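PDB 5V4D: putative translational inhibitor protein from Yersinia pestis, which is of unknown function but belongs to the Rid (YjgF-like) family and is probably an enamine/imine deaminase. Local coordinates for residues G42-N47 with K116-E121; Q52-L57 with N91-D96; T77-T82 with V120-I125; T82-S87 with R106-V111. All blocks are in the same frame, centred on the assembly; numbering follows the deposited sequence. Where two conformers were deposited one is given.

Interaction 1 (G42-N47 with K116-E121); sequences GDLVEN and KGALVE
Leu44 of the loop 42-47 lies opposite Lys116 and Asn47 opposite Leu119, the two backbones running in roughly the same direction, 39° apart, with their CA atoms more than 7 Å from each other. Side chains and one water therefore bridge the gap. Leu44 has CG anti to the backbone N (chi1 -168°), and its two methyls divide the work. CD1 packs on Ala118 CB at 4.1 Å, while CD2 rests against the backbone, 3.3 Å from Lys116 O. A branched leucine suits this place because it covers both a small apolar side chain and a peptide group.

Farther along, Asn47 and Leu119 cross at about a right angle, and the amide nitrogen Asn47 ND2 sits 3.5 Å from Leu119 CD2. The same ND2 donates to a water 2.7 Å away, which in turn donates to Gly117 O at 2.8 Å. Gln52 of helix 49-66 joins the two segments, accepting from Leu119 N and donating to Glu46 O. Direct contact is thus van der Waals, partly methyl against polar atoms, and the polar link between Asn47 ND2 and Gly117 O runs through water at the surface.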
loop_
_atom_site.group_PDB
_atom_site.type_symbol
_atom_site.label_atom_id
_atom_site.label_comp_id
_atom_site.label_asym_id
_atom_site.label_seq_id
_atom_site.Cartn_x
_atom_site.Cartn_y
_atom_site.Cartn_z
ATOM N N GLY A 42 -2.319 -0.651 26.360
ATOM C CA GLY A 42 -3.267 -1.006 25.324
ATOM C C GLY A 42 -4.209 0.092 24.914
ATOM O O GLY A 42 -5.029 -0.142 24.020
ATOM N N ASP A 43 -4.075 1.299 25.483
ATOM C CA ASP A 43 -4.902 2.453 25.163
ATOM C C ASP A 43 -4.318 3.292 24.029
ATOM O O ASP A 43 -3.096 3.473 23.943
ATOM C CB ASP A 43 -5.053 3.380 26.375
ATOM C CG ASP A 43 -6.023 2.864 27.397
ATOM O OD1 ASP A 43 -6.768 1.905 27.098
ATOM O OD2 ASP A 43 -6.029 3.474 28.483
ATOM N N LEU A 44 -5.211 3.865 23.202
ATOM C CA LEU A 44 -4.815 4.921 22.286
ATOM C C LEU A 44 -4.381 6.140 23.087
ATOM O O LEU A 44 -5.012 6.503 24.092
ATOM C CB LEU A 44 -5.994 5.286 21.363
ATOM C CG LEU A 44 -5.680 6.154 20.174
ATOM C CD1 LEU A 44 -5.003 5.333 19.127
ATOM C CD2 LEU A 44 -6.985 6.793 19.656
ATOM N N VAL A 45 -3.301 6.774 22.649
ATOM C CA VAL A 45 -2.880 7.972 23.343
ATOM C C VAL A 45 -3.824 9.135 23.016
ATOM O O VAL A 45 -4.782 9.000 22.234
ATOM C CB VAL A 45 -1.397 8.286 23.046
ATOM C CG1 VAL A 45 -0.505 7.055 23.356
ATOM C CG2 VAL A 45 -1.168 8.711 21.620
ATOM N N GLU A 46 -3.571 10.277 23.644
ATOM C CA GLU A 46 -4.423 11.459 23.514
ATOM C C GLU A 46 -4.652 11.847 22.052
ATOM O O GLU A 46 -3.796 11.617 21.179
ATOM C CB GLU A 46 -3.734 12.601 24.266
ATOM C CG GLU A 46 -4.300 13.975 24.085
ATOM C CD GLU A 46 -3.599 14.982 24.959
ATOM O OE1 GLU A 46 -3.099 15.983 24.394
ATOM O OE2 GLU A 46 -3.546 14.755 26.201
ATOM N N ASN A 47 -5.799 12.508 21.801
ATOM C CA ASN A 47 -6.172 13.000 20.471
ATOM C C ASN A 47 -5.359 14.246 20.102
ATOM O O ASN A 47 -5.859 15.386 20.084
ATOM C CB ASN A 47 -7.693 13.251 20.471
ATOM C CG ASN A 47 -8.242 13.603 19.107
ATOM O OD1 ASN A 47 -8.881 14.646 18.947
ATOM N ND2 ASN A 47 -8.047 12.722 18.132
ATOM N N LYS A 116 -9.509 2.270 16.043
ATOM C CA LYS A 116 -9.565 2.909 17.367
ATOM C C LYS A 116 -9.686 4.418 17.313
ATOM O O LYS A 116 -9.540 5.100 18.348
ATOM C CB LYS A 116 -8.343 2.507 18.226
ATOM C CG LYS A 116 -8.228 1.009 18.394
ATOM C CD LYS A 116 -7.446 0.667 19.631
ATOM C CE LYS A 116 -7.843 -0.684 20.191
ATOM N NZ LYS A 116 -8.900 -0.530 21.228
ATOM N N GLY A 117 -10.045 4.982 16.160
ATOM C CA GLY A 117 -10.192 6.414 16.050
ATOM C C GLY A 117 -8.880 7.131 15.966
ATOM O O GLY A 117 -8.843 8.343 16.209
ATOM N N ALA A 118 -7.817 6.420 15.611
ATOM C CA ALA A 118 -6.484 7.037 15.481
ATOM C C ALA A 118 -6.466 8.153 14.431
ATOM O O ALA A 118 -7.228 8.148 13.452
ATOM C CB ALA A 118 -5.450 5.990 15.083
ATOM N N LEU A 119 -5.548 9.100 14.608
ATOM C CA LEU A 119 -5.352 10.168 13.614
ATOM C C LEU A 119 -4.354 9.802 12.524
ATOM O O LEU A 119 -4.267 10.497 11.477
ATOM C CB LEU A 119 -4.828 11.450 14.285
ATOM C CG LEU A 119 -5.747 12.029 15.376
ATOM C CD1 LEU A 119 -5.018 13.191 16.089
ATOM C CD2 LEU A 119 -7.079 12.512 14.787
ATOM N N VAL A 120 -3.518 8.804 12.789
ATOM C CA VAL A 120 -2.435 8.476 11.878
ATOM C C VAL A 120 -2.122 7.001 12.063
ATOM O O VAL A 120 -2.192 6.476 13.180
ATOM C CB VAL A 120 -1.206 9.392 12.119
ATOM C CG1 VAL A 120 -0.683 9.343 13.592
ATOM C CG2 VAL A 120 -0.073 9.079 11.122
ATOM N N GLU A 121 -1.725 6.346 10.961
ATOM C CA GLU A 121 -1.246 4.964 10.939
ATOM C C GLU A 121 -0.085 4.906 9.972
ATOM O O GLU A 121 -0.196 5.447 8.868
ATOM C CB GLU A 121 -2.360 3.990 10.506
ATOM C CG GLU A 121 -1.909 2.528 10.559
ATOM C CD GLU A 121 -2.990 1.559 10.117
ATOM O OE1 GLU A 121 -2.694 0.497 9.522
ATOM O OE2 GLU A 121 -4.178 1.915 10.265
HETATM O O HOH W 1 -7.543 10.019 18.112
#

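Interaction 2 (Q52-L57 with N91-D96); sequences QTRQVL and NDIYAD. With CA (calcium ion), chain H.
Ile93 of helix 87-98 packs against Thr53, Arg54 and Leu57 of helix 49-66, in the pair of helices that covers one face of the sheet in this alpha-beta fold of the YjgF-like clan. The short segments run in the same general direction, their axes 9.5 Å apart and crossing at -31°.

Starting at the backbone, Ile93 CB faces the methyl of Thr53, with CG2 of Thr53 at 4.0 Å. Beta branching then gives two arms that reach helix 49-66. CG2, anti to the backbone N, enters among Thr53 CG2, Arg54 CG and Leu57 CD1, the last at 3.9 Å. CG1 lies over one face of the Arg54 guanidinium, offset toward its rim and 4.0 Å from Arg54 NH2, and the terminal CD1 stays beside Arg54 NE and NH2. An isoleucine can thus fill the buried side with one branch and cover a flat cation with the other. Thr53 suits the inner side because its methyl meets Ile93 while its OG1 bonds to Ile49 O within its own helix. Leu57 CD1 also reaches Tyr94 CA at 3.8 Å, and Tyr94 OH is bonded to Thr77 OG1 on strand 74-81.

On the outer side, a water donates to Asp96 OD2; its link to Arg54 NH1 is unusually short and doubtful in detail. Asp92 and Asp96, one helical turn apart, bind calcium. Asp92 supplies backbone O and OD1, a water also held by Asp96 OD2 and two atoms from outside the segments complete the site, and Asp96 OD1 lies 2.4 Å from the ion.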
loop_
_atom_site.group_PDB
_atom_site.type_symbol
_atom_site.label_atom_id
_atom_site.label_comp_id
_atom_site.label_asym_id
_atom_site.label_seq_id
_atom_site.Cartn_x
_atom_site.Cartn_y
_atom_site.Cartn_z
ATOM N N GLN A 52 0.543 11.359 18.929
ATOM C CA GLN A 52 0.218 10.099 18.259
ATOM C C GLN A 52 1.299 9.699 17.275
ATOM O O GLN A 52 1.645 8.509 17.184
ATOM C CB GLN A 52 -1.153 10.184 17.560
ATOM C CG GLN A 52 -2.302 10.263 18.560
ATOM C CD GLN A 52 -3.649 9.929 17.958
ATOM O OE1 GLN A 52 -3.768 9.646 16.769
ATOM N NE2 GLN A 52 -4.672 9.928 18.808
ATOM N N THR A 53 1.874 10.669 16.544
ATOM C CA THR A 53 2.976 10.354 15.641
ATOM C C THR A 53 4.166 9.809 16.405
ATOM O O THR A 53 4.780 8.828 15.976
ATOM C CB THR A 53 3.385 11.604 14.854
ATOM O OG1 THR A 53 2.276 12.077 14.073
ATOM C CG2 THR A 53 4.489 11.242 13.905
ATOM N N ARG A 54 4.475 10.408 17.560
ATOM C CA ARG A 54 5.577 9.913 18.377
ATOM C C ARG A 54 5.331 8.476 18.805
ATOM O O ARG A 54 6.240 7.633 18.705
ATOM C CB ARG A 54 5.773 10.795 19.608
ATOM C CG ARG A 54 6.251 12.171 19.288
ATOM C CD ARG A 54 6.552 12.932 20.572
ATOM N NE ARG A 54 6.864 14.317 20.233
ATOM C CZ ARG A 54 8.010 14.733 19.681
ATOM N NH1 ARG A 54 8.990 13.889 19.405
ATOM N NH2 ARG A 54 8.172 16.012 19.381
ATOM N N GLN A 55 4.094 8.173 19.231
ATOM C CA GLN A 55 3.779 6.810 19.673
ATOM C C GLN A 55 3.934 5.818 18.519
ATOM O O GLN A 55 4.496 4.734 18.702
ATOM C CB GLN A 55 2.368 6.756 20.278
ATOM C CG GLN A 55 2.094 5.399 20.853
ATOM C CD GLN A 55 2.920 5.161 22.100
ATOM O OE1 GLN A 55 2.858 5.965 23.031
ATOM N NE2 GLN A 55 3.771 4.150 22.084
ATOM N N VAL A 56 3.459 6.191 17.314
ATOM C CA VAL A 56 3.524 5.283 16.180
ATOM C C VAL A 56 4.969 4.976 15.838
ATOM O O VAL A 56 5.330 3.824 15.572
ATOM C CB VAL A 56 2.784 5.902 14.990
ATOM C CG1 VAL A 56 3.171 5.229 13.661
ATOM C CG2 VAL A 56 1.274 5.860 15.252
ATOM N N LEU A 57 5.817 6.005 15.833
ATOM C CA LEU A 57 7.217 5.788 15.456
ATOM C C LEU A 57 7.931 4.948 16.503
ATOM O O LEU A 57 8.801 4.143 16.161
ATOM C CB LEU A 57 7.914 7.141 15.240
ATOM C CG LEU A 57 7.291 7.860 14.058
ATOM C CD1 LEU A 57 7.841 9.288 14.065
ATOM C CD2 LEU A 57 7.588 7.159 12.752
ATOM N N ASN A 91 5.119 15.167 9.546
ATOM C CA ASN A 91 6.438 15.248 8.897
ATOM C C ASN A 91 7.500 15.775 9.848
ATOM O O ASN A 91 8.652 15.312 9.824
ATOM C CB ASN A 91 6.361 16.162 7.658
ATOM C CG ASN A 91 5.682 15.500 6.490
ATOM O OD1 ASN A 91 5.669 14.293 6.410
ATOM N ND2 ASN A 91 5.116 16.297 5.573
ATOM N N ASP A 92 7.146 16.787 10.653
ATOM C CA ASP A 92 8.143 17.416 11.523
ATOM C C ASP A 92 8.745 16.393 12.478
ATOM O O ASP A 92 9.954 16.441 12.769
ATOM C CB ASP A 92 7.486 18.560 12.287
ATOM C CG ASP A 92 8.466 19.626 12.703
ATOM O OD1 ASP A 92 9.715 19.486 12.458
ATOM O OD2 ASP A 92 7.947 20.595 13.296
ATOM N N ILE A 93 7.928 15.462 12.975
ATOM C CA ILE A 93 8.409 14.439 13.914
ATOM C C ILE A 93 8.997 13.227 13.190
ATOM O O ILE A 93 9.977 12.615 13.638
ATOM C CB ILE A 93 7.239 14.048 14.829
ATOM C CG1 ILE A 93 6.822 15.256 15.695
ATOM C CG2 ILE A 93 7.581 12.778 15.696
ATOM C CD1 ILE A 93 5.454 15.077 16.377
ATOM N N TYR A 94 8.343 12.813 12.111
ATOM C CA TYR A 94 8.863 11.729 11.294
ATOM C C TYR A 94 10.285 12.014 10.841
ATOM O O TYR A 94 11.146 11.123 10.841
ATOM C CB TYR A 94 7.907 11.558 10.118
ATOM C CG TYR A 94 8.173 10.508 9.073
ATOM C CD1 TYR A 94 7.359 9.375 9.007
ATOM C CD2 TYR A 94 9.132 10.716 8.073
ATOM C CE1 TYR A 94 7.548 8.436 8.009
ATOM C CE2 TYR A 94 9.326 9.778 7.083
ATOM C CZ TYR A 94 8.523 8.654 7.057
ATOM O OH TYR A 94 8.729 7.715 6.061
ATOM N N ALA A 95 10.561 13.266 10.471
ATOM C CA ALA A 95 11.910 13.636 10.057
ATOM C C ALA A 95 12.908 13.441 11.186
ATOM O O ALA A 95 14.029 12.997 10.947
ATOM C CB ALA A 95 11.913 15.102 9.600
ATOM N N ASP A 96 12.525 13.813 12.413
ATOM C CA ASP A 96 13.387 13.625 13.572
ATOM C C ASP A 96 13.785 12.167 13.695
ATOM O O ASP A 96 14.960 11.841 13.925
ATOM C CB ASP A 96 12.686 14.066 14.853
ATOM C CG ASP A 96 12.253 15.541 14.860
ATOM O OD1 ASP A 96 12.656 16.333 13.987
ATOM O OD2 ASP A 96 11.482 15.855 15.812
HETATM CA CA CA H . 11.556 18.308 13.272
HETATM O O HOH W 2 10.914 14.139 17.816
HETATM O O HOH W 3 10.403 18.256 15.366
#

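Interaction 3 (T77-T82 with V120-I125); sequences TTIFIT and VEIEVI
Thr78 pairs with Glu123 and Phe80 with Glu121 through backbone hydrogen bonds, joining strands 74-81 and 120-127, antiparallel neighbours in the sheet. Each pair makes two bonds, such as Glu123 N to Thr78 O at 3.0 Å. CA-H...O contacts supplement them, such as Val120 CA to Phe80 O at 3.2 Å.

Apolar contacts occupy the face bearing Thr77, Ile79, Ile81, Val120, Ile122 and Val124. Ile79 and Ile122 lie side by side, CG1 to CG1 at 4.1 Å, and Thr77 CG2 meets Val124 CG1 at 3.7 Å. Beta-branched residues suit extended backbone, and here Ile122 also packs on Val56 and Tyr94, and Val124 on Ile60.

Most polar side-chain contacts lie on the other face, the hydroxyl of Thr77, bonded to Tyr94 OH, being an exception. Thr78 OG1 and Glu123 OE2, 4.1 Å apart, share a water, while Glu123 OE1 bonds to Ser107 and pairs with Lys76, both of the second subunit. Thr78 CG2 lies over one face of the Phe80 ring, offset toward its rim, 3.5 Å above its plane. One face of the ladder is thus suited to the hydrophobic core, whereas the other combines aromatic packing with charged and polar groups that meet neighbouring subunits.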
loop_
_atom_site.group_PDB
_atom_site.type_symbol
_atom_site.label_atom_id
_atom_site.label_comp_id
_atom_site.label_asym_id
_atom_site.label_seq_id
_atom_site.Cartn_x
_atom_site.Cartn_y
_atom_site.Cartn_z
ATOM N N THR A 77 7.542 3.578 3.192
ATOM C CA THR A 77 6.487 3.710 4.183
ATOM C C THR A 77 5.236 4.251 3.500
ATOM O O THR A 77 5.314 4.852 2.418
ATOM C CB THR A 77 6.853 4.660 5.344
ATOM O OG1 THR A 77 6.871 6.017 4.854
ATOM C CG2 THR A 77 8.219 4.346 5.915
ATOM N N THR A 78 4.084 4.039 4.132
ATOM C CA THR A 78 2.846 4.728 3.760
ATOM C C THR A 78 2.285 5.375 5.012
ATOM O O THR A 78 2.197 4.729 6.065
ATOM C CB THR A 78 1.813 3.755 3.165
ATOM O OG1 THR A 78 2.393 3.148 2.011
ATOM C CG2 THR A 78 0.522 4.451 2.774
ATOM N N ILE A 79 1.947 6.646 4.906
ATOM C CA ILE A 79 1.285 7.367 5.983
ATOM C C ILE A 79 -0.194 7.499 5.637
ATOM O O ILE A 79 -0.547 8.150 4.642
ATOM C CB ILE A 79 1.931 8.746 6.178
ATOM C CG1 ILE A 79 3.403 8.580 6.563
ATOM C CG2 ILE A 79 1.164 9.566 7.273
ATOM C CD1 ILE A 79 4.146 9.944 6.694
ATOM N N PHE A 80 -1.041 6.956 6.511
ATOM C CA PHE A 80 -2.504 7.112 6.432
ATOM C C PHE A 80 -2.876 8.114 7.509
ATOM O O PHE A 80 -2.599 7.891 8.696
ATOM C CB PHE A 80 -3.221 5.776 6.660
ATOM C CG PHE A 80 -2.809 4.662 5.709
ATOM C CD1 PHE A 80 -3.262 4.613 4.403
ATOM C CD2 PHE A 80 -2.038 3.632 6.172
ATOM C CE1 PHE A 80 -2.922 3.519 3.565
ATOM C CE2 PHE A 80 -1.701 2.562 5.314
ATOM C CZ PHE A 80 -2.134 2.524 4.061
ATOM N N ILE A 81 -3.432 9.262 7.110
ATOM C CA ILE A 81 -3.824 10.261 8.093
ATOM C C ILE A 81 -5.276 10.636 7.867
ATOM O O ILE A 81 -5.769 10.634 6.739
ATOM C CB ILE A 81 -2.932 11.526 8.075
ATOM C CG1 ILE A 81 -2.678 12.043 6.661
ATOM C CG2 ILE A 81 -1.633 11.254 8.796
ATOM C CD1 ILE A 81 -2.047 13.424 6.669
ATOM N N THR A 82 -5.961 10.978 8.955
ATOM C CA THR A 82 -7.377 11.316 8.820
ATOM C C THR A 82 -7.604 12.766 8.391
ATOM O O THR A 82 -8.729 13.114 8.018
ATOM C CB THR A 82 -8.156 11.047 10.115
ATOM O OG1 THR A 82 -7.639 11.832 11.214
ATOM C CG2 THR A 82 -8.165 9.552 10.471
ATOM N N VAL A 120 -3.518 8.804 12.789
ATOM C CA VAL A 120 -2.435 8.476 11.878
ATOM C C VAL A 120 -2.122 7.001 12.063
ATOM O O VAL A 120 -2.192 6.476 13.180
ATOM C CB VAL A 120 -1.206 9.392 12.119
ATOM C CG1 VAL A 120 -0.683 9.343 13.592
ATOM C CG2 VAL A 120 -0.073 9.079 11.122
ATOM N N GLU A 121 -1.725 6.346 10.961
ATOM C CA GLU A 121 -1.246 4.964 10.939
ATOM C C GLU A 121 -0.085 4.906 9.972
ATOM O O GLU A 121 -0.196 5.447 8.868
ATOM C CB GLU A 121 -2.360 3.990 10.506
ATOM C CG GLU A 121 -1.909 2.528 10.559
ATOM C CD GLU A 121 -2.990 1.559 10.117
ATOM O OE1 GLU A 121 -2.694 0.497 9.522
ATOM O OE2 GLU A 121 -4.178 1.915 10.265
ATOM N N ILE A 122 1.043 4.316 10.374
ATOM C CA ILE A 122 2.193 4.280 9.464
ATOM C C ILE A 122 2.607 2.834 9.265
ATOM O O ILE A 122 2.843 2.101 10.238
ATOM C CB ILE A 122 3.367 5.120 9.986
ATOM C CG1 ILE A 122 2.905 6.579 10.068
ATOM C CG2 ILE A 122 4.575 5.034 9.022
ATOM C CD1 ILE A 122 4.029 7.508 10.582
ATOM N N GLU A 123 2.728 2.443 7.991
ATOM C CA GLU A 123 3.139 1.112 7.571
ATOM C C GLU A 123 4.525 1.198 6.954
ATOM O O GLU A 123 4.801 2.130 6.190
ATOM C CB GLU A 123 2.116 0.615 6.547
ATOM C CG GLU A 123 2.400 -0.652 5.868
ATOM C CD GLU A 123 1.308 -0.860 4.798
ATOM O OE1 GLU A 123 0.238 -1.286 5.182
ATOM O OE2 GLU A 123 1.502 -0.491 3.619
ATOM N N VAL A 124 5.411 0.249 7.288
ATOM C CA VAL A 124 6.768 0.256 6.765
ATOM C C VAL A 124 7.177 -1.112 6.245
ATOM O O VAL A 124 6.648 -2.160 6.657
ATOM C CB VAL A 124 7.812 0.722 7.816
ATOM C CG1 VAL A 124 7.314 1.933 8.587
ATOM C CG2 VAL A 124 8.180 -0.403 8.805
ATOM N N ILE A 125 8.096 -1.104 5.283
ATOM C CA ILE A 125 8.859 -2.297 4.941
ATOM C C ILE A 125 10.327 -1.960 5.101
ATOM O O ILE A 125 10.758 -0.822 4.884
ATOM C CB ILE A 125 8.596 -2.860 3.532
ATOM C CG1 ILE A 125 8.895 -1.811 2.465
ATOM C CG2 ILE A 125 7.176 -3.435 3.448
ATOM C CD1 ILE A 125 9.123 -2.437 1.081
HETATM O O HOH W 4 4.019 0.781 2.732
#

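Interaction 4 (T82-S87 with R106-V111); sequences TNINNS and RSTVEV. With ACY (acetic acid), chain G.
Glu110 and Ile84 carry a side-chain-to-backbone contact near the surface, where the turn leading from strand 74-81 into helix 87-98 meets strand 105-110, the outermost strand of this chain. Glu110 has CG anti to the backbone N (chi1 -171°) and passes its CG beside Thr82 O, at 3.5 Å. Its OE1 then accepts from Ile84 N at 2.8 Å, using the anti lone pair in a nearly straight bond of 169°. Glutamate suits this place because its length spans the gap to the turn, and its second oxygen, OE2, is bonded to Ser112 of the third subunit. One carboxylate therefore ties the turn to the trimer interface.

The turn has its own bracing. Asn83 OD1 accepts from Asn85 N, forming an Asx turn with the donor well above the carbonyl plane, which runs into a short 3-10 segment, 84-86. Ile84 O receives both Ser87 N and Ser87 OG, the hydroxyl at 2.8 Å. Thr82 CA makes a CA-H...O contact with Val111 O.

Farther down the strand, Thr108 CG2 lies 4.1 Å from Ser87 OG. Acetic acid, probably from the crystallisation liquor, takes bonds on OXT from Thr108 OG1 and Arg106 NE, consistent with an arginine that binds a substrate carboxylate, as in Rid relatives; Arg106 NH1 is bonded to Asn91, and its guanidinium makes a cation-pi contact with Tyr94.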
loop_
_atom_site.group_PDB
_atom_site.type_symbol
_atom_site.label_atom_id
_atom_site.label_comp_id
_atom_site.label_asym_id
_atom_site.label_seq_id
_atom_site.Cartn_x
_atom_site.Cartn_y
_atom_site.Cartn_z
ATOM N N THR A 82 -5.961 10.978 8.955
ATOM C CA THR A 82 -7.377 11.316 8.820
ATOM C C THR A 82 -7.604 12.766 8.391
ATOM O O THR A 82 -8.729 13.114 8.018
ATOM C CB THR A 82 -8.156 11.047 10.115
ATOM O OG1 THR A 82 -7.639 11.832 11.214
ATOM C CG2 THR A 82 -8.165 9.552 10.471
ATOM N N ASN A 83 -6.565 13.602 8.402
ATOM C CA ASN A 83 -6.712 15.015 8.044
ATOM C C ASN A 83 -5.407 15.406 7.368
ATOM O O ASN A 83 -4.354 15.433 8.021
ATOM C CB ASN A 83 -6.966 15.867 9.280
ATOM C CG ASN A 83 -7.157 17.347 8.948
ATOM O OD1 ASN A 83 -6.892 17.811 7.857
ATOM N ND2 ASN A 83 -7.633 18.097 9.936
ATOM N N ILE A 84 -5.475 15.654 6.071
ATOM C CA ILE A 84 -4.285 16.002 5.275
ATOM C C ILE A 84 -3.595 17.236 5.832
ATOM O O ILE A 84 -2.384 17.404 5.654
ATOM C CB ILE A 84 -4.687 16.173 3.781
ATOM C CG1 ILE A 84 -3.493 16.074 2.846
ATOM C CG2 ILE A 84 -5.362 17.504 3.486
ATOM C CD1 ILE A 84 -2.891 14.655 2.802
ATOM N N ASN A 85 -4.334 18.105 6.519
ATOM C CA ASN A 85 -3.708 19.286 7.108
ATOM C C ASN A 85 -2.840 18.966 8.313
ATOM O O ASN A 85 -2.144 19.865 8.804
ATOM C CB ASN A 85 -4.779 20.294 7.464
ATOM C CG ASN A 85 -5.524 20.779 6.241
ATOM O OD1 ASN A 85 -4.921 21.147 5.236
ATOM N ND2 ASN A 85 -6.846 20.736 6.309
ATOM N N ASN A 86 -2.841 17.709 8.777
ATOM C CA ASN A 86 -1.943 17.285 9.841
ATOM C C ASN A 86 -0.604 16.820 9.280
ATOM O O ASN A 86 0.283 16.434 10.057
ATOM C CB ASN A 86 -2.604 16.175 10.664
ATOM C CG ASN A 86 -3.572 16.722 11.689
ATOM O OD1 ASN A 86 -3.474 17.889 12.096
ATOM N ND2 ASN A 86 -4.469 15.865 12.178
ATOM N N SER A 87 -0.447 16.840 7.951
ATOM C CA SER A 87 0.759 16.283 7.321
ATOM C C SER A 87 2.018 16.962 7.824
ATOM O O SER A 87 3.024 16.286 8.069
ATOM C CB SER A 87 0.706 16.422 5.803
ATOM O OG SER A 87 -0.327 15.621 5.260
ATOM N N ARG A 106 8.010 6.969 0.049
ATOM C CA ARG A 106 6.843 7.239 0.904
ATOM C C ARG A 106 5.636 7.579 0.055
ATOM O O ARG A 106 5.775 8.107 -1.043
ATOM C CB ARG A 106 7.119 8.408 1.848
ATOM C CG ARG A 106 6.117 8.433 2.991
ATOM C CD ARG A 106 6.592 9.470 3.988
ATOM N NE ARG A 106 6.314 10.794 3.433
ATOM C CZ ARG A 106 6.447 11.926 4.103
ATOM N NH1 ARG A 106 6.889 11.905 5.367
ATOM N NH2 ARG A 106 6.146 13.064 3.494
ATOM N N SER A 107 4.455 7.211 0.545
ATOM C CA SER A 107 3.202 7.811 0.080
ATOM C C SER A 107 2.413 8.282 1.290
ATOM O O SER A 107 2.444 7.635 2.333
ATOM C CB SER A 107 2.367 6.805 -0.714
ATOM O OG SER A 107 3.100 6.414 -1.895
ATOM N N THR A 108 1.617 9.343 1.104
ATOM C CA THR A 108 0.773 9.921 2.146
ATOM C C THR A 108 -0.600 10.120 1.539
ATOM O O THR A 108 -0.716 10.722 0.465
ATOM C CB THR A 108 1.301 11.285 2.631
ATOM O OG1 THR A 108 2.622 11.120 3.152
ATOM C CG2 THR A 108 0.341 11.862 3.746
ATOM N N VAL A 109 -1.634 9.636 2.219
ATOM C CA VAL A 109 -3.010 9.821 1.746
ATOM C C VAL A 109 -3.916 10.128 2.927
ATOM O O VAL A 109 -3.655 9.698 4.052
ATOM C CB VAL A 109 -3.554 8.570 0.991
ATOM C CG1 VAL A 109 -2.712 8.300 -0.290
ATOM C CG2 VAL A 109 -3.601 7.323 1.864
ATOM N N GLU A 110 -5.000 10.872 2.673
ATOM C CA GLU A 110 -6.010 11.101 3.702
ATOM C C GLU A 110 -7.063 9.999 3.662
ATOM O O GLU A 110 -7.762 9.831 2.660
ATOM C CB GLU A 110 -6.674 12.464 3.530
ATOM C CG GLU A 110 -7.573 12.801 4.744
ATOM C CD GLU A 110 -8.378 14.058 4.483
ATOM O OE1 GLU A 110 -7.908 15.176 4.779
ATOM O OE2 GLU A 110 -9.498 13.930 3.928
ATOM N N VAL A 111 -7.180 9.269 4.741
ATOM C CA VAL A 111 -8.203 8.233 4.893
ATOM C C VAL A 111 -9.378 8.799 5.685
ATOM O O VAL A 111 -9.288 9.849 6.345
ATOM C CB VAL A 111 -7.636 6.994 5.598
ATOM C CG1 VAL A 111 -6.491 6.408 4.757
ATOM C CG2 VAL A 111 -7.123 7.340 6.992
HETATM C C ACY G . 4.284 11.390 0.038
HETATM O O ACY G . 3.143 11.603 -0.466
HETATM O OXT ACY G . 4.538 11.195 1.263
HETATM C CH3 ACY G . 5.455 11.329 -0.917
#

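In the fold
From the N terminus, loop 42-47 comes first, and interaction 1 closes the longest loop by bringing it to 116-121 at the start of the last strand. Interactions 2 and 4 are nested inside that loop. Interaction 2 joins helix 49-66 to helix 87-98, and it crosses both interaction 3 and interaction 4 because their segments alternate along the chain. Interaction 3 sets strand 74-81 beside strand 120-127, ending on the stretch used by interaction 1. Interaction 4, nested within interaction 3 and sharing Thr82, adds 105-110, the outermost strand of this chain. Helix 87-98 connects the helix layer with strands 74-81 and 105-110.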